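Local coordinates for protein N(G),N(G)-dimethylarginine dimethylaminohydrolase (Pseudomonas aeruginosa, PDB 1H70) that hydrolyses N-omega-methylated arginines, the asymmetric dimethyl and the monomethyl forms, to L-citrulline and an amine, at residues T72-I77 / I145-L151; F1-I6 / W208-R212; T10-L15 / P55-P60; K31-H36 / V236-Y241. The protein carries 1 engineered substitution. Numbering follows the deposited sequence.

Overall arrangement
The four contacts are spread around a propeller-like fold with bound citrulline at its centre. Contacts 3 and 4 are neighbours, with centres 14 Å apart. They touch where Pro-11 and Leu-15 pack on Ala-32, His-36 and Tyr-241, and both lie close to Ile-244 of the citrulline pocket. Contact 1 is on the other side of the chain's centre from contact 4, 33 Å away between centres. The centre of contact 2 is about 19 Å from that of contact 1 and about 22 Å from that of contact 4. Strand 5-9 runs from contact 2 to contact 3. Contact 2 joins the first six residues, and contact 4 helix 29-43, to the last fifth of the chain. Contact 1 falls within the span of both.

Contact 1 of 4, residues T72-I77 / I145-L151; sequences TSRCAI and ILEKHGL
A cysteine thiol sits over the face of a histidine ring here. Cys-75 SG is 3.9 Å from the centroid of the His-149 ring, a sulfur-aromatic contact, and Cys-75 CB 4.0 Å, a CH-pi contact; chi1 of Cys-75 is p and of His-149 m. Residues 72-75 form the turn that leads into strand 76-78. It is held by Thr-72 N to Cys-75 O (2.9 Å) and by an ST turn, Arg-74 N to Thr-72 OG1 (3.1 Å). Helix 136-148 ends opposite in a Schellman motif, with Leu-151 N to Leu-146 O 2.8 Å and Gly-150 N to Glu-147 O 2.9 Å. Gly-150 has positive phi (79°). The CA atoms of Arg-74 and His-149 are 6.6 Å apart, those of Ile-77 and Ile-145 8.1 Å. Ile-77 CG1 packs on Ile-145 CG2 at 3.8 Å. Arg-74 CG meets Leu-151 CD1 at 3.9 Å. Arg-74 NH1 donates to His-149 O (2.9 Å), while His-149 NE2 bonds Glu-106. The guanidinium thus satisfies a carbonyl at the helix C-terminus, and apolar packing holds the helix to the sheet.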
loop_
_atom_site.group_PDB
_atom_site.type_symbol
_atom_site.label_atom_id
_atom_site.label_comp_id
_atom_site.label_asym_id
_atom_site.label_seq_id
_atom_site.Cartn_x
_atom_site.Cartn_y
_atom_site.Cartn_z
ATOM N N THR A 72 2.614 -9.792 -7.582
ATOM C CA THR A 72 3.036 -10.936 -6.778
ATOM C C THR A 72 4.268 -11.577 -7.409
ATOM O O THR A 72 4.807 -11.077 -8.388
ATOM C CB THR A 72 1.905 -11.991 -6.633
ATOM O OG1 THR A 72 1.820 -12.764 -7.844
ATOM C CG2 THR A 72 0.543 -11.318 -6.456
ATOM N N SER A 73 4.741 -12.694 -6.856
ATOM C CA SER A 73 5.901 -13.368 -7.441
ATOM C C SER A 73 5.531 -14.211 -8.647
ATOM O O SER A 73 6.416 -14.710 -9.353
ATOM C CB SER A 73 6.520 -14.316 -6.404
ATOM O OG SER A 73 5.497 -15.183 -5.938
ATOM N N ARG A 74 4.238 -14.386 -8.882
ATOM C CA ARG A 74 3.764 -15.228 -9.975
ATOM C C ARG A 74 3.062 -14.465 -11.091
ATOM O O ARG A 74 3.033 -14.936 -12.229
ATOM C CB ARG A 74 2.774 -16.272 -9.449
ATOM C CG ARG A 74 3.212 -16.999 -8.179
ATOM C CD ARG A 74 3.836 -18.354 -8.405
ATOM N NE ARG A 74 4.384 -18.883 -7.160
ATOM C CZ ARG A 74 3.771 -19.707 -6.311
ATOM N NH1 ARG A 74 2.539 -20.137 -6.531
ATOM N NH2 ARG A 74 4.408 -20.105 -5.214
ATOM N N CYS A 75 2.439 -13.335 -10.770
ATOM C CA CYS A 75 1.703 -12.542 -11.744
ATOM C C CYS A 75 1.370 -11.168 -11.193
ATOM O O CYS A 75 1.595 -10.894 -10.018
ATOM C CB CYS A 75 0.374 -13.215 -12.102
ATOM S SG CYS A 75 -0.774 -13.299 -10.699
ATOM N N ALA A 76 0.828 -10.314 -12.062
ATOM C CA ALA A 76 0.359 -8.994 -11.659
ATOM C C ALA A 76 -1.127 -8.949 -12.038
ATOM O O ALA A 76 -1.531 -9.446 -13.095
ATOM C CB ALA A 76 1.093 -7.861 -12.334
ATOM N N ILE A 77 -1.918 -8.356 -11.158
ATOM C CA ILE A 77 -3.348 -8.226 -11.381
ATOM C C ILE A 77 -3.685 -6.748 -11.355
ATOM O O ILE A 77 -3.534 -6.104 -10.313
ATOM C CB ILE A 77 -4.150 -8.919 -10.247
ATOM C CG1 ILE A 77 -3.713 -10.370 -10.036
ATOM C CG2 ILE A 77 -5.642 -8.913 -10.553
ATOM C CD1 ILE A 77 -2.718 -10.571 -8.861
ATOM N N ILE A 145 -8.086 -15.540 -9.054
ATOM C CA ILE A 145 -6.863 -15.372 -9.848
ATOM C C ILE A 145 -5.660 -15.878 -9.072
ATOM O O ILE A 145 -4.812 -16.607 -9.601
ATOM C CB ILE A 145 -6.667 -13.905 -10.230
ATOM C CG1 ILE A 145 -7.728 -13.464 -11.240
ATOM C CG2 ILE A 145 -5.277 -13.704 -10.845
ATOM C CD1 ILE A 145 -7.863 -11.928 -11.330
ATOM N N LEU A 146 -5.566 -15.471 -7.807
ATOM C CA LEU A 146 -4.478 -15.921 -6.942
ATOM C C LEU A 146 -4.465 -17.451 -6.893
ATOM O O LEU A 146 -3.407 -18.057 -6.989
ATOM C CB LEU A 146 -4.594 -15.344 -5.531
ATOM C CG LEU A 146 -4.353 -13.823 -5.432
ATOM C CD1 LEU A 146 -4.770 -13.227 -4.081
ATOM C CD2 LEU A 146 -2.875 -13.522 -5.662
ATOM N N GLU A 147 -5.636 -18.065 -6.742
ATOM C CA GLU A 147 -5.699 -19.536 -6.688
ATOM C C GLU A 147 -5.242 -20.180 -8.000
ATOM O O GLU A 147 -4.562 -21.216 -7.961
ATOM C CB GLU A 147 -7.084 -20.016 -6.257
ATOM C CG GLU A 147 -7.328 -19.764 -4.770
ATOM C CD GLU A 147 -8.697 -20.177 -4.257
ATOM O OE1 GLU A 147 -9.585 -20.596 -5.030
ATOM O OE2 GLU A 147 -8.881 -20.061 -3.028
ATOM N N LYS A 148 -5.585 -19.589 -9.141
ATOM C CA LYS A 148 -5.184 -20.071 -10.476
ATOM C C LYS A 148 -3.656 -20.134 -10.550
ATOM O O LYS A 148 -3.057 -21.010 -11.205
ATOM C CB LYS A 148 -5.764 -19.159 -11.576
ATOM C CG LYS A 148 -5.244 -19.453 -12.983
ATOM C CD LYS A 148 -5.319 -18.252 -13.924
ATOM C CE LYS A 148 -4.443 -18.451 -15.165
ATOM N NZ LYS A 148 -4.592 -17.318 -16.142
ATOM N N HIS A 149 -3.015 -19.227 -9.819
ATOM C CA HIS A 149 -1.560 -19.150 -9.765
ATOM C C HIS A 149 -0.934 -19.840 -8.546
ATOM O O HIS A 149 0.259 -19.657 -8.279
ATOM C CB HIS A 149 -1.117 -17.685 -9.837
ATOM C CG HIS A 149 -1.400 -17.103 -11.184
ATOM N ND1 HIS A 149 -0.523 -17.231 -12.236
ATOM C CD2 HIS A 149 -2.483 -16.457 -11.666
ATOM C CE1 HIS A 149 -1.044 -16.651 -13.306
ATOM N NE2 HIS A 149 -2.232 -16.175 -12.985
ATOM N N GLY A 150 -1.695 -20.660 -7.830
ATOM C CA GLY A 150 -1.142 -21.360 -6.686
ATOM C C GLY A 150 -0.999 -20.546 -5.412
ATOM O O GLY A 150 -0.382 -21.020 -4.448
ATOM N N LEU A 151 -1.547 -19.342 -5.382
ATOM C CA LEU A 151 -1.502 -18.533 -4.172
ATOM C C LEU A 151 -2.858 -18.642 -3.461
ATOM O O LEU A 151 -3.788 -19.260 -3.980
ATOM C CB LEU A 151 -1.164 -17.084 -4.523
ATOM C CG LEU A 151 0.181 -16.948 -5.238
ATOM C CD1 LEU A 151 0.330 -15.577 -5.905
ATOM C CD2 LEU A 151 1.291 -17.165 -4.228
#

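Contact 2 of 4, residues F1-I6 / W208-R212; sequences FMFKHI and WVNER
This is an aromatic cluster with a pair of side-chain-to-backbone hydrogen bonds, joining the N-terminus of the chain to the hairpin turn between strands 207-209 and 212-216. Residues 2 and 3 are extended (-154/143 and -78/149). Lys-4 (-112/-26) and His-5 form a classic beta bulge facing Phe-255, leading into strand 5-9. Val-209 to Arg-212 make a type I' turn, with Asn-210 (55/45) and Glu-211 (79/-1) at positive phi. Val-209 N to Arg-212 O is 2.9 Å and Arg-212 N to Val-209 O 3.1 Å. Met-2 and Asn-210 are closest, with CA atoms 5.4 Å apart. Asn-210, chi1 m, makes two hydrogen bonds with the backbone of Phe-3: Phe-3 N to Asn-210 OD1 is 2.7 Å and Asn-210 ND2 to Phe-3 O 3.0 Å. The six-membered ring of Trp-208 (chi1 t) turns its edge toward the face of Phe-3, an offset edge-to-face pair (centroids 5.5 Å, planes 64°). The Phe-1 ring and that Trp-208 ring are near parallel but barely overlap (centroids 5.1 Å, planes 19°). Met-2 SD approaches Trp-208 CH2 at 4.0 Å, a Met-aromatic contact. Trp-208 NE1 donates to Glu-211 OE1 (3.0 Å). Asn-210 therefore acts much as a peptide group would, and Phe-3 and Trp-208 bury apolar surface beside these bonds.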
loop_
_atom_site.group_PDB
_atom_site.type_symbol
_atom_site.label_atom_id
_atom_site.label_comp_id
_atom_site.label_asym_id
_atom_site.label_seq_id
_atom_site.Cartn_x
_atom_site.Cartn_y
_atom_site.Cartn_z
ATOM N N PHE A 1 13.230 -14.440 1.453
ATOM C CA PHE A 1 12.828 -13.715 0.210
ATOM C C PHE A 1 13.331 -12.306 0.247
ATOM O O PHE A 1 13.736 -11.832 1.293
ATOM C CB PHE A 1 11.328 -13.800 -0.089
ATOM C CG PHE A 1 10.393 -12.661 0.243
ATOM C CD1 PHE A 1 9.758 -11.965 -0.776
ATOM C CD2 PHE A 1 10.103 -12.316 1.552
ATOM C CE1 PHE A 1 8.839 -10.970 -0.495
ATOM C CE2 PHE A 1 9.173 -11.333 1.839
ATOM C CZ PHE A 1 8.539 -10.660 0.814
ATOM N N MET A 2 13.355 -11.670 -0.911
ATOM C CA MET A 2 13.788 -10.290 -1.016
ATOM C C MET A 2 13.118 -9.674 -2.251
ATOM O O MET A 2 12.957 -10.322 -3.292
ATOM C CB MET A 2 15.312 -10.146 -1.148
ATOM C CG MET A 2 16.138 -10.547 0.097
ATOM S SD MET A 2 15.677 -9.694 1.657
ATOM C CE MET A 2 16.417 -10.754 2.849
ATOM N N PHE A 3 12.753 -8.414 -2.124
ATOM C CA PHE A 3 12.182 -7.697 -3.250
ATOM C C PHE A 3 13.315 -7.293 -4.188
ATOM O O PHE A 3 14.434 -7.039 -3.723
ATOM C CB PHE A 3 11.489 -6.436 -2.755
ATOM C CG PHE A 3 10.195 -6.671 -2.026
ATOM C CD1 PHE A 3 9.894 -5.923 -0.890
ATOM C CD2 PHE A 3 9.274 -7.595 -2.487
ATOM C CE1 PHE A 3 8.702 -6.110 -0.232
ATOM C CE2 PHE A 3 8.069 -7.803 -1.822
ATOM C CZ PHE A 3 7.778 -7.074 -0.692
ATOM N N LYS A 4 13.040 -7.207 -5.489
ATOM C CA LYS A 4 14.065 -6.786 -6.433
ATOM C C LYS A 4 13.699 -5.426 -7.013
ATOM O O LYS A 4 14.579 -4.697 -7.446
ATOM C CB LYS A 4 14.225 -7.774 -7.590
ATOM C CG LYS A 4 14.473 -9.219 -7.168
ATOM C CD LYS A 4 15.259 -10.014 -8.213
ATOM C CE LYS A 4 15.874 -11.287 -7.600
ATOM N NZ LYS A 4 14.925 -12.438 -7.420
ATOM N N HIS A 5 12.402 -5.115 -7.029
ATOM C CA HIS A 5 11.929 -3.870 -7.632
ATOM C C HIS A 5 10.841 -3.108 -6.872
ATOM O O HIS A 5 10.030 -3.672 -6.133
ATOM C CB HIS A 5 11.252 -4.136 -8.990
ATOM C CG HIS A 5 12.048 -4.901 -10.003
ATOM N ND1 HIS A 5 13.077 -4.337 -10.720
ATOM C CD2 HIS A 5 11.913 -6.164 -10.473
ATOM C CE1 HIS A 5 13.574 -5.230 -11.564
ATOM N NE2 HIS A 5 12.883 -6.347 -11.437
ATOM N N ILE A 6 10.796 -1.812 -7.164
ATOM C CA ILE A 6 9.809 -0.895 -6.673
ATOM C C ILE A 6 9.330 -0.052 -7.856
ATOM O O ILE A 6 10.137 0.281 -8.726
ATOM C CB ILE A 6 10.484 -0.029 -5.566
ATOM C CG1 ILE A 6 10.207 -0.763 -4.234
ATOM C CG2 ILE A 6 10.041 1.409 -5.594
ATOM C CD1 ILE A 6 11.322 -0.857 -3.307
ATOM N N TRP A 208 8.012 -3.052 4.919
ATOM C CA TRP A 208 9.213 -3.847 5.024
ATOM C C TRP A 208 9.754 -3.906 3.598
ATOM O O TRP A 208 8.989 -4.152 2.654
ATOM C CB TRP A 208 8.890 -5.267 5.490
ATOM C CG TRP A 208 10.062 -6.212 5.490
ATOM C CD1 TRP A 208 10.896 -6.450 6.558
ATOM C CD2 TRP A 208 10.530 -7.012 4.417
ATOM N NE1 TRP A 208 11.860 -7.360 6.196
ATOM C CE2 TRP A 208 11.645 -7.743 4.888
ATOM C CE3 TRP A 208 10.111 -7.211 3.094
ATOM C CZ2 TRP A 208 12.364 -8.626 4.078
ATOM C CZ3 TRP A 208 10.813 -8.110 2.289
ATOM C CH2 TRP A 208 11.920 -8.817 2.783
ATOM N N VAL A 209 11.050 -3.659 3.435
ATOM C CA VAL A 209 11.715 -3.813 2.138
ATOM C C VAL A 209 13.117 -4.371 2.427
ATOM O O VAL A 209 14.021 -3.642 2.856
ATOM C CB VAL A 209 11.914 -2.464 1.359
ATOM C CG1 VAL A 209 12.479 -2.755 -0.040
ATOM C CG2 VAL A 209 10.622 -1.642 1.215
ATOM N N ASN A 210 13.314 -5.663 2.237
ATOM C CA ASN A 210 14.640 -6.244 2.390
ATOM C C ASN A 210 15.348 -5.990 3.737
ATOM O O ASN A 210 16.545 -5.666 3.813
ATOM C CB ASN A 210 15.509 -5.786 1.207
ATOM C CG ASN A 210 14.989 -6.334 -0.128
ATOM O OD1 ASN A 210 14.116 -7.206 -0.151
ATOM N ND2 ASN A 210 15.530 -5.834 -1.248
ATOM N N GLU A 211 14.594 -6.161 4.798
ATOM C CA GLU A 211 15.067 -6.005 6.183
ATOM C C GLU A 211 15.172 -4.564 6.672
ATOM O O GLU A 211 15.535 -4.324 7.822
ATOM C CB GLU A 211 16.305 -6.841 6.507
ATOM C CG GLU A 211 16.197 -8.352 6.278
ATOM C CD GLU A 211 14.967 -9.093 6.818
ATOM O OE1 GLU A 211 14.197 -8.595 7.666
ATOM O OE2 GLU A 211 14.779 -10.244 6.330
ATOM N N ARG A 212 14.852 -3.601 5.805
ATOM C CA ARG A 212 14.726 -2.200 6.178
ATOM C C ARG A 212 13.230 -2.013 6.417
ATOM O O ARG A 212 12.423 -2.757 5.822
ATOM C CB ARG A 212 15.109 -1.230 5.051
ATOM C CG ARG A 212 16.030 -1.806 3.951
ATOM C CD ARG A 212 17.439 -1.734 4.303
ATOM N NE ARG A 212 18.546 -1.878 3.358
ATOM C CZ ARG A 212 19.136 -2.869 2.687
ATOM N NH1 ARG A 212 20.227 -2.526 2.005
ATOM N NH2 ARG A 212 18.686 -4.134 2.591
#

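Contact 3 of 4, residues T10-L15 / P55-P60; sequences TPARSL and PDERFP
Thr-10 follows strand 5-9, with its CA 4.9 Å from that of Pro-55. Its carbonyl O takes a CA-H...O contact from Pro-55 CA (3.4 Å). A water bonded to Thr-10 O (2.9 Å) and Asp-56 N (3.1 Å) bridges the loops. Pro-11 points away. Ala-12 CB rests 4.3 Å from Pro-55 CB and 3.5 Å from Glu-57 OE2, while a second water links Ala-12 N (3.3 Å) with Pro-60 O (2.6 Å). A 3-10 turn starts at Arg-13. Glu-57, chi1 and chi2 both m, reaches its first amides: Arg-13 N to OE2 is 2.8 Å and Ser-14 N to OE1 3.0 Å. Arg-13 NH2 makes a long salt bridge to Glu-57 OE2 (3.7 Å); the oxygen lies over the guanidinium face, so only the charges attract. Ser-14 OG, chi1 p, donates to Glu-57 O (2.9 Å). Leu-15 CA makes a CA-H...O contact with Pro-60 O (3.4 Å). Leu-15 touches Ile-244 and Pro-60 adjoins Asp-61, both of the citrulline pocket. Opposite, Asp-56 to Phe-59 form a type I turn with an Asx turn at Asp-56. One carboxylate thus serves two backbone amides, joining the loops after parallel strands 5-9 and 49-53.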
loop_
_atom_site.group_PDB
_atom_site.type_symbol
_atom_site.label_atom_id
_atom_site.label_comp_id
_atom_site.label_asym_id
_atom_site.label_seq_id
_atom_site.Cartn_x
_atom_site.Cartn_y
_atom_site.Cartn_z
ATOM N N THR A 10 5.795 10.146 -9.539
ATOM C CA THR A 10 5.913 11.515 -9.061
ATOM C C THR A 10 4.543 12.102 -8.823
ATOM O O THR A 10 3.670 11.905 -9.637
ATOM C CB THR A 10 6.631 12.313 -10.181
ATOM O OG1 THR A 10 7.886 11.661 -10.445
ATOM C CG2 THR A 10 6.949 13.759 -9.755
ATOM N N PRO A 11 4.346 12.848 -7.732
ATOM C CA PRO A 11 3.038 13.470 -7.467
ATOM C C PRO A 11 2.744 14.598 -8.466
ATOM O O PRO A 11 3.682 15.263 -8.944
ATOM C CB PRO A 11 3.195 13.998 -6.033
ATOM C CG PRO A 11 4.651 14.241 -5.890
ATOM C CD PRO A 11 5.348 13.148 -6.689
ATOM N N ALA A 12 1.476 14.776 -8.815
ATOM C CA ALA A 12 1.059 15.815 -9.755
ATOM C C ALA A 12 0.742 17.089 -8.996
ATOM O O ALA A 12 0.543 17.063 -7.773
ATOM C CB ALA A 12 -0.173 15.371 -10.504
ATOM N N ARG A 13 0.645 18.220 -9.702
ATOM C CA ARG A 13 0.264 19.441 -9.015
ATOM C C ARG A 13 -1.151 19.282 -8.487
ATOM O O ARG A 13 -1.498 19.866 -7.443
ATOM C CB ARG A 13 0.316 20.657 -9.937
ATOM C CG ARG A 13 1.726 21.133 -10.301
ATOM C CD ARG A 13 1.706 22.277 -11.317
ATOM N NE ARG A 13 1.166 21.864 -12.611
ATOM C CZ ARG A 13 1.888 21.257 -13.553
ATOM N NH1 ARG A 13 3.160 20.993 -13.319
ATOM N NH2 ARG A 13 1.351 20.905 -14.713
ATOM N N SER A 14 -1.983 18.518 -9.195
ATOM C CA SER A 14 -3.373 18.284 -8.771
ATOM C C SER A 14 -3.516 17.458 -7.481
ATOM O O SER A 14 -4.631 17.267 -7.000
ATOM C CB SER A 14 -4.239 17.681 -9.890
ATOM O OG SER A 14 -3.697 16.451 -10.321
ATOM N N LEU A 15 -2.398 17.003 -6.930
ATOM C CA LEU A 15 -2.356 16.280 -5.647
ATOM C C LEU A 15 -3.091 17.083 -4.571
ATOM O O LEU A 15 -3.717 16.510 -3.687
ATOM C CB LEU A 15 -0.913 16.123 -5.162
ATOM C CG LEU A 15 -0.706 15.368 -3.840
ATOM C CD1 LEU A 15 -0.667 13.877 -4.116
ATOM C CD2 LEU A 15 0.570 15.786 -3.106
ATOM N N PRO A 55 4.468 12.317 -13.506
ATOM C CA PRO A 55 3.189 12.757 -12.944
ATOM C C PRO A 55 2.092 12.782 -14.000
ATOM O O PRO A 55 2.370 12.930 -15.200
ATOM C CB PRO A 55 3.487 14.171 -12.438
ATOM C CG PRO A 55 4.698 14.622 -13.190
ATOM C CD PRO A 55 5.494 13.387 -13.537
ATOM N N ASP A 56 0.836 12.648 -13.578
ATOM C CA ASP A 56 -0.275 12.735 -14.540
ATOM C C ASP A 56 -1.283 13.658 -13.879
ATOM O O ASP A 56 -1.932 13.271 -12.919
ATOM C CB ASP A 56 -0.909 11.391 -14.820
ATOM C CG ASP A 56 -1.847 11.432 -16.012
ATOM O OD1 ASP A 56 -2.549 12.462 -16.225
ATOM O OD2 ASP A 56 -1.880 10.474 -16.812
ATOM N N GLU A 57 -1.410 14.875 -14.396
ATOM C CA GLU A 57 -2.319 15.858 -13.818
ATOM C C GLU A 57 -3.793 15.474 -13.813
ATOM O O GLU A 57 -4.579 15.981 -12.993
ATOM C CB GLU A 57 -2.141 17.215 -14.539
ATOM C CG GLU A 57 -0.762 17.810 -14.344
ATOM C CD GLU A 57 -0.486 18.107 -12.880
ATOM O OE1 GLU A 57 -1.468 18.360 -12.138
ATOM O OE2 GLU A 57 0.689 18.084 -12.457
ATOM N N ARG A 58 -4.187 14.585 -14.712
ATOM C CA ARG A 58 -5.574 14.159 -14.777
ATOM C C ARG A 58 -5.970 13.306 -13.568
ATOM O O ARG A 58 -7.131 13.102 -13.348
ATOM C CB ARG A 58 -5.834 13.305 -16.019
ATOM C CG ARG A 58 -5.569 13.967 -17.359
ATOM C CD ARG A 58 -5.752 12.953 -18.482
ATOM N NE ARG A 58 -4.738 11.902 -18.372
ATOM C CZ ARG A 58 -4.565 10.946 -19.251
ATOM N NH1 ARG A 58 -5.333 10.924 -20.344
ATOM N NH2 ARG A 58 -3.612 10.038 -19.057
ATOM N N PHE A 59 -4.994 12.799 -12.829
ATOM C CA PHE A 59 -5.244 11.914 -11.700
ATOM C C PHE A 59 -4.537 12.397 -10.431
ATOM O O PHE A 59 -3.421 11.995 -10.119
ATOM C CB PHE A 59 -4.816 10.476 -12.030
ATOM C CG PHE A 59 -5.602 9.863 -13.167
ATOM C CD1 PHE A 59 -5.056 9.828 -14.449
ATOM C CD2 PHE A 59 -6.872 9.350 -12.967
ATOM C CE1 PHE A 59 -5.759 9.295 -15.491
ATOM C CE2 PHE A 59 -7.589 8.817 -14.010
ATOM C CZ PHE A 59 -7.030 8.792 -15.283
ATOM N N PRO A 60 -5.199 13.276 -9.683
ATOM C CA PRO A 60 -4.640 13.850 -8.455
ATOM C C PRO A 60 -4.020 12.841 -7.472
ATOM O O PRO A 60 -3.005 13.121 -6.824
ATOM C CB PRO A 60 -5.873 14.470 -7.799
ATOM C CG PRO A 60 -6.688 14.937 -8.979
ATOM C CD PRO A 60 -6.538 13.824 -10.013
HETATM O O HOH W 1 0.873 11.917 -10.546
HETATM O O HOH W 2 -0.682 12.539 -7.826
#

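Contact 4 of 4, residues K31-H36 / V236-Y241; sequences KALEQH and VDTSEY
Residues 31-36 are a regular stretch of helix 29-43. Residues 236-241 come off the end of strand 232-236, turn at Asp-237 and Thr-238, and enter the short helix 239-242. Thr-238 is at the N-cap position without a capping bond from its side chain. Instead Asp-237 OD1 accepts from Ser-239 N (3.2 Å), an Asx turn. The CA atoms of Ala-32 and Glu-240 are 5.4 Å apart, and those of Gln-35 and Thr-238 6.0 Å. Gln-35, chi1 m and chi2 t, is the central side chain. Gln-35 OE1 accepts from Glu-240 N (2.9 Å), and Gln-35 NE2 donates to Ser-239 OG (3.1 Å). Tyr-241, chi1 m, brings its OH to Ala-32 O (2.8 Å), a carbonyl that also accepts from His-36 N (2.9 Å). Ala-32 CB packs on Tyr-241 CZ at 3.9 Å. At the N-terminal end of segment 31-36, all-t Lys-31 makes a salt bridge to Glu-240, NZ to OE2 3.3 Å, weak as a hydrogen bond. Ser-239 OG donates to Glu-240 OE2 (2.8 Å). A water joins Lys-31 NZ (2.9 Å), Asp-237 OD2 (2.7 Å) and Ser-239 OG (3.1 Å). Glu-240 also pairs with Lys-243. The side chain of Tyr-241 is about 8 Å from the bound citrulline and close to Ile-244. The buried glutamine accepts from a first-turn amide, joining helix 29-43 to the segment after strand 232-236, beside the substrate pocket of the propeller-like DDAH fold.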
loop_
_atom_site.group_PDB
_atom_site.type_symbol
_atom_site.label_atom_id
_atom_site.label_comp_id
_atom_site.label_asym_id
_atom_site.label_seq_id
_atom_site.Cartn_x
_atom_site.Cartn_y
_atom_site.Cartn_z
ATOM N N LYS A 31 6.040 21.021 -0.824
ATOM C CA LYS A 31 6.450 20.191 0.294
ATOM C C LYS A 31 6.234 18.697 -0.007
ATOM O O LYS A 31 7.065 17.850 0.351
ATOM C CB LYS A 31 5.690 20.633 1.545
ATOM C CG LYS A 31 6.101 19.891 2.800
ATOM C CD LYS A 31 5.459 20.573 4.014
ATOM C CE LYS A 31 5.755 19.770 5.275
ATOM N NZ LYS A 31 4.797 20.146 6.379
ATOM N N ALA A 32 5.157 18.364 -0.712
ATOM C CA ALA A 32 4.869 16.962 -1.059
ATOM C C ALA A 32 5.943 16.428 -1.988
ATOM O O ALA A 32 6.325 15.270 -1.901
ATOM C CB ALA A 32 3.528 16.833 -1.719
ATOM N N LEU A 33 6.408 17.285 -2.892
ATOM C CA LEU A 33 7.464 16.887 -3.826
ATOM C C LEU A 33 8.723 16.530 -3.039
ATOM O O LEU A 33 9.374 15.509 -3.301
ATOM C CB LEU A 33 7.703 18.033 -4.798
ATOM C CG LEU A 33 8.501 17.762 -6.050
ATOM C CD1 LEU A 33 7.736 16.776 -6.939
ATOM C CD2 LEU A 33 8.753 19.105 -6.778
ATOM N N GLU A 34 9.068 17.356 -2.058
ATOM C CA GLU A 34 10.260 17.073 -1.262
ATOM C C GLU A 34 10.079 15.778 -0.473
ATOM O O GLU A 34 11.024 15.015 -0.301
ATOM C CB GLU A 34 10.598 18.219 -0.303
ATOM C CG GLU A 34 10.913 19.547 -0.982
ATOM C CD GLU A 34 12.267 19.570 -1.692
ATOM O OE1 GLU A 34 13.239 18.987 -1.180
ATOM O OE2 GLU A 34 12.358 20.191 -2.767
ATOM N N GLN A 35 8.872 15.522 0.042
ATOM C CA GLN A 35 8.692 14.290 0.802
ATOM C C GLN A 35 8.784 13.046 -0.085
ATOM O O GLN A 35 9.291 12.017 0.345
ATOM C CB GLN A 35 7.354 14.318 1.560
ATOM C CG GLN A 35 7.313 15.482 2.574
ATOM C CD GLN A 35 6.076 15.488 3.466
ATOM O OE1 GLN A 35 5.023 14.970 3.102
ATOM N NE2 GLN A 35 6.209 16.120 4.650
ATOM N N HIS A 36 8.252 13.144 -1.310
ATOM C CA HIS A 36 8.278 12.001 -2.213
ATOM C C HIS A 36 9.742 11.731 -2.615
ATOM O O HIS A 36 10.154 10.594 -2.756
ATOM C CB HIS A 36 7.392 12.242 -3.453
ATOM C CG HIS A 36 7.222 11.033 -4.333
ATOM N ND1 HIS A 36 6.184 10.141 -4.203
ATOM C CD2 HIS A 36 7.985 10.566 -5.353
ATOM C CE1 HIS A 36 6.295 9.184 -5.118
ATOM N NE2 HIS A 36 7.383 9.427 -5.825
ATOM N N VAL A 236 10.713 8.690 7.197
ATOM C CA VAL A 236 10.480 9.652 6.118
ATOM C C VAL A 236 9.234 10.467 6.445
ATOM O O VAL A 236 8.174 9.902 6.700
ATOM C CB VAL A 236 10.253 8.951 4.744
ATOM C CG1 VAL A 236 9.872 9.978 3.675
ATOM C CG2 VAL A 236 11.488 8.215 4.301
ATOM N N ASP A 237 9.333 11.795 6.423
ATOM C CA ASP A 237 8.130 12.586 6.745
ATOM C C ASP A 237 7.146 12.498 5.586
ATOM O O ASP A 237 7.519 12.798 4.453
ATOM C CB ASP A 237 8.541 14.044 7.019
ATOM C CG ASP A 237 7.406 14.933 7.513
ATOM O OD1 ASP A 237 6.277 14.465 7.802
ATOM O OD2 ASP A 237 7.635 16.163 7.659
ATOM N N THR A 238 5.917 12.035 5.839
ATOM C CA THR A 238 4.905 11.937 4.782
ATOM C C THR A 238 3.655 12.748 5.148
ATOM O O THR A 238 2.545 12.440 4.723
ATOM C CB THR A 238 4.469 10.478 4.489
ATOM O OG1 THR A 238 3.921 9.855 5.678
ATOM C CG2 THR A 238 5.647 9.597 4.046
ATOM N N SER A 239 3.834 13.804 5.922
ATOM C CA SER A 239 2.718 14.612 6.392
ATOM C C SER A 239 1.784 15.107 5.289
ATOM O O SER A 239 0.578 15.209 5.507
ATOM C CB SER A 239 3.244 15.806 7.196
ATOM O OG SER A 239 3.722 16.826 6.335
ATOM N N GLU A 240 2.309 15.412 4.115
ATOM C CA GLU A 240 1.448 15.921 3.036
ATOM C C GLU A 240 0.573 14.812 2.457
ATOM O O GLU A 240 -0.520 15.085 1.962
ATOM C CB GLU A 240 2.287 16.612 1.967
ATOM C CG GLU A 240 3.038 17.829 2.503
ATOM C CD GLU A 240 2.189 18.721 3.415
ATOM O OE1 GLU A 240 1.321 19.498 2.943
ATOM O OE2 GLU A 240 2.417 18.635 4.636
ATOM N N TYR A 241 1.036 13.567 2.552
ATOM C CA TYR A 241 0.213 12.447 2.062
ATOM C C TYR A 241 -0.811 12.033 3.116
ATOM O O TYR A 241 -1.917 11.598 2.774
ATOM C CB TYR A 241 1.099 11.311 1.546
ATOM C CG TYR A 241 1.987 11.852 0.448
ATOM C CD1 TYR A 241 3.297 12.225 0.705
ATOM C CD2 TYR A 241 1.482 12.040 -0.829
ATOM C CE1 TYR A 241 4.096 12.748 -0.308
ATOM C CE2 TYR A 241 2.261 12.546 -1.847
ATOM C CZ TYR A 241 3.558 12.909 -1.583
ATOM O OH TYR A 241 4.341 13.437 -2.589
HETATM O O HOH W 3 5.849 18.135 8.211
#